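Local atomic coordinates of alcohol dehydrogenase IV (Corynebacterium glutamicum, PDB entry 3IV7), a protein that belongs to the iron-containing alcohol dehydrogenase family and probably reduces maleylacetate with a nicotinamide cofactor. Residues 126-130 with 230-234. Numbering follows the deposited sequence.
Sequences EATNV and AVSFA
A single water supplies the polar link between loop and helix: it donates to Asn129 OD1 (2.8 Å) and to the backbone Ala234 O (2.7 Å). All direct contact is van der Waals packing, and the small alanine side chains let the backbones come close, with CA atoms 5.4 Å apart for Ala127–Ala230 and 5.0 Å for Thr128–Ala234. Residues 230-234 form one helical turn, closed by Ala234 N to Ala230 O at 2.7 Å. Ala127 (phi/psi -109/13) aims its methyl at that turn, where Ala127 CB lies 3.5 Å from Ala230 CB and 3.8 Å from Val231 CG2; its carbonyl O sits 3.7 Å from Ala234 CB. Thr128 then extends (-122/160). The p rotamer of Thr128 sets its CG2 4.0 Å from Phe233 CD2, at the ring edge, and 3.9 Å from Ala230 O, while Thr128 OG1 accepts from Val130 N (3.3 Å) in an ST turn and also bonds Lys105. Phe233, chi1 t, stacks its ring with His177 and His242. The contact joins the two domains of the iron-containing alcohol dehydrogenase fold across their cleft: the loop leaving strand 115-119 of the N-terminal parallel sheet meets helix 216-236 of the helical C-terminal domain. Glu126 reaches back to Tyr154, Val130 opens strand 130-135, which pairs antiparallel with strand 138-143, and Val231, which also touches Ala127, packs with Ser232 on helix 189-211.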
ATOM      1  N   GLU A 126       8.448  -9.028  -9.395  1.00 30.32           N
ATOM      2  CA  GLU A 126       7.947  -7.797 -10.064  1.00 29.11           C
ATOM      3  C   GLU A 126       7.535  -6.685  -9.088  1.00 29.95           C
ATOM      4  O   GLU A 126       7.399  -5.526  -9.481  1.00 28.56           O
ATOM      5  CB  GLU A 126       6.775  -8.120 -10.979  1.00 27.72           C
ATOM      6  CG  GLU A 126       5.509  -8.682 -10.267  1.00 29.03           C
ATOM      7  CD  GLU A 126       5.545 -10.146  -9.980  1.00 31.41           C
ATOM      8  OE1 GLU A 126       6.598 -10.769 -10.138  1.00 25.31           O
ATOM      9  OE2 GLU A 126       4.502 -10.681  -9.577  1.00 28.87           O
ATOM     10  N   ALA A 127       7.342  -7.047  -7.832  1.00 30.08           N
ATOM     11  CA  ALA A 127       6.955  -6.110  -6.821  1.00 31.92           C
ATOM     12  C   ALA A 127       8.046  -5.812  -5.818  1.00 31.92           C
ATOM     13  O   ALA A 127       7.771  -5.224  -4.824  1.00 35.36           O
ATOM     14  CB  ALA A 127       5.718  -6.596  -6.106  1.00 34.76           C
ATOM     15  N   THR A 128       9.293  -6.204  -6.083  1.00 29.99           N
ATOM     16  CA  THR A 128      10.394  -5.847  -5.171  1.00 27.44           C
ATOM     17  C   THR A 128      11.497  -5.059  -5.906  1.00 29.51           C
ATOM     18  O   THR A 128      11.648  -5.131  -7.171  1.00 26.42           O
ATOM     19  CB  THR A 128      11.050  -7.090  -4.507  1.00 28.42           C
ATOM     20  OG1 THR A 128      11.981  -7.680  -5.410  1.00 31.36           O
ATOM     21  CG2 THR A 128      10.008  -8.135  -4.113  1.00 24.25           C
ATOM     22  N   ASN A 129      12.278  -4.368  -5.109  1.00 27.08           N
ATOM     23  CA  ASN A 129      13.407  -3.608  -5.559  1.00 30.64           C
ATOM     24  C   ASN A 129      14.679  -4.370  -5.276  1.00 28.11           C
ATOM     25  O   ASN A 129      15.720  -3.780  -5.092  1.00 29.05           O
ATOM     26  CB  ASN A 129      13.443  -2.260  -4.861  1.00 30.67           C
ATOM     27  CG  ASN A 129      13.387  -2.375  -3.339  1.00 37.29           C
ATOM     28  OD1 ASN A 129      13.324  -3.475  -2.778  1.00 33.50           O
ATOM     29  ND2 ASN A 129      13.295  -1.234  -2.682  1.00 32.26           N
ATOM     30  N   VAL A 130      14.564  -5.697  -5.244  1.00 28.71           N
ATOM     31  CA  VAL A 130      15.679  -6.597  -4.970  1.00 28.12           C
ATOM     32  C   VAL A 130      16.180  -7.179  -6.275  1.00 27.96           C
ATOM     33  O   VAL A 130      15.377  -7.676  -7.115  1.00 27.98           O
ATOM     34  CB  VAL A 130      15.239  -7.762  -4.031  1.00 31.23           C
ATOM     35  CG1 VAL A 130      16.382  -8.835  -3.876  1.00 29.68           C
ATOM     36  CG2 VAL A 130      14.811  -7.200  -2.660  1.00 35.34           C
ATOM     37  N   ALA A 230       4.595  -9.820  -2.106  1.00 29.24           N
ATOM     38  CA  ALA A 230       5.875  -9.253  -2.510  1.00 28.71           C
ATOM     39  C   ALA A 230       6.018  -7.789  -2.105  1.00 27.10           C
ATOM     40  O   ALA A 230       7.094  -7.368  -1.642  1.00 27.30           O
ATOM     41  CB  ALA A 230       6.086  -9.437  -4.033  1.00 29.57           C
ATOM     42  N   VAL A 231       4.933  -7.021  -2.230  1.00 27.69           N
ATOM     43  CA  VAL A 231       4.930  -5.634  -1.777  1.00 27.57           C
ATOM     44  C   VAL A 231       5.207  -5.559  -0.254  1.00 30.70           C
ATOM     45  O   VAL A 231       5.971  -4.702   0.213  1.00 28.16           O
ATOM     46  CB  VAL A 231       3.604  -4.926  -2.107  1.00 30.57           C
ATOM     47  CG1 VAL A 231       3.546  -3.537  -1.423  1.00 25.45           C
ATOM     48  CG2 VAL A 231       3.435  -4.756  -3.703  1.00 30.66           C
ATOM     49  N   SER A 232       4.608  -6.484   0.502  1.00 28.93           N
ATOM     50  CA  SER A 232       4.850  -6.582   1.936  1.00 27.49           C
ATOM     51  C   SER A 232       6.336  -6.891   2.226  1.00 27.92           C
ATOM     52  O   SER A 232       6.977  -6.249   3.058  1.00 24.92           O
ATOM     53  CB  SER A 232       3.985  -7.701   2.526  1.00 29.52           C
ATOM     54  OG  SER A 232       4.249  -7.839   3.917  1.00 38.55           O
ATOM     55  N   PHE A 233       6.849  -7.884   1.519  1.00 26.62           N
ATOM     56  CA  PHE A 233       8.215  -8.349   1.654  1.00 30.06           C
ATOM     57  C   PHE A 233       9.253  -7.285   1.244  1.00 29.17           C
ATOM     58  O   PHE A 233      10.238  -7.111   1.913  1.00 28.64           O
ATOM     59  CB  PHE A 233       8.369  -9.623   0.809  1.00 30.86           C
ATOM     60  CG  PHE A 233       9.762 -10.057   0.622  1.00 29.35           C
ATOM     61  CD1 PHE A 233      10.467 -10.609   1.655  1.00 35.14           C
ATOM     62  CD2 PHE A 233      10.331 -10.059  -0.647  1.00 31.76           C
ATOM     63  CE1 PHE A 233      11.768 -11.059   1.463  1.00 29.85           C
ATOM     64  CE2 PHE A 233      11.603 -10.511  -0.833  1.00 30.88           C
ATOM     65  CZ  PHE A 233      12.321 -11.007   0.233  1.00 27.44           C
ATOM     66  N   ALA A 234       8.976  -6.556   0.172  1.00 28.80           N
ATOM     67  CA  ALA A 234       9.854  -5.455  -0.261  1.00 28.59           C
ATOM     68  C   ALA A 234      10.023  -4.448   0.875  1.00 27.78           C
ATOM     69  O   ALA A 234      11.111  -3.909   1.093  1.00 28.21           O
ATOM     70  CB  ALA A 234       9.272  -4.772  -1.524  1.00 24.04           C
TER
HETATM   71  O   HOH W   1      13.375  -4.556  -0.184  1.00 35.97           O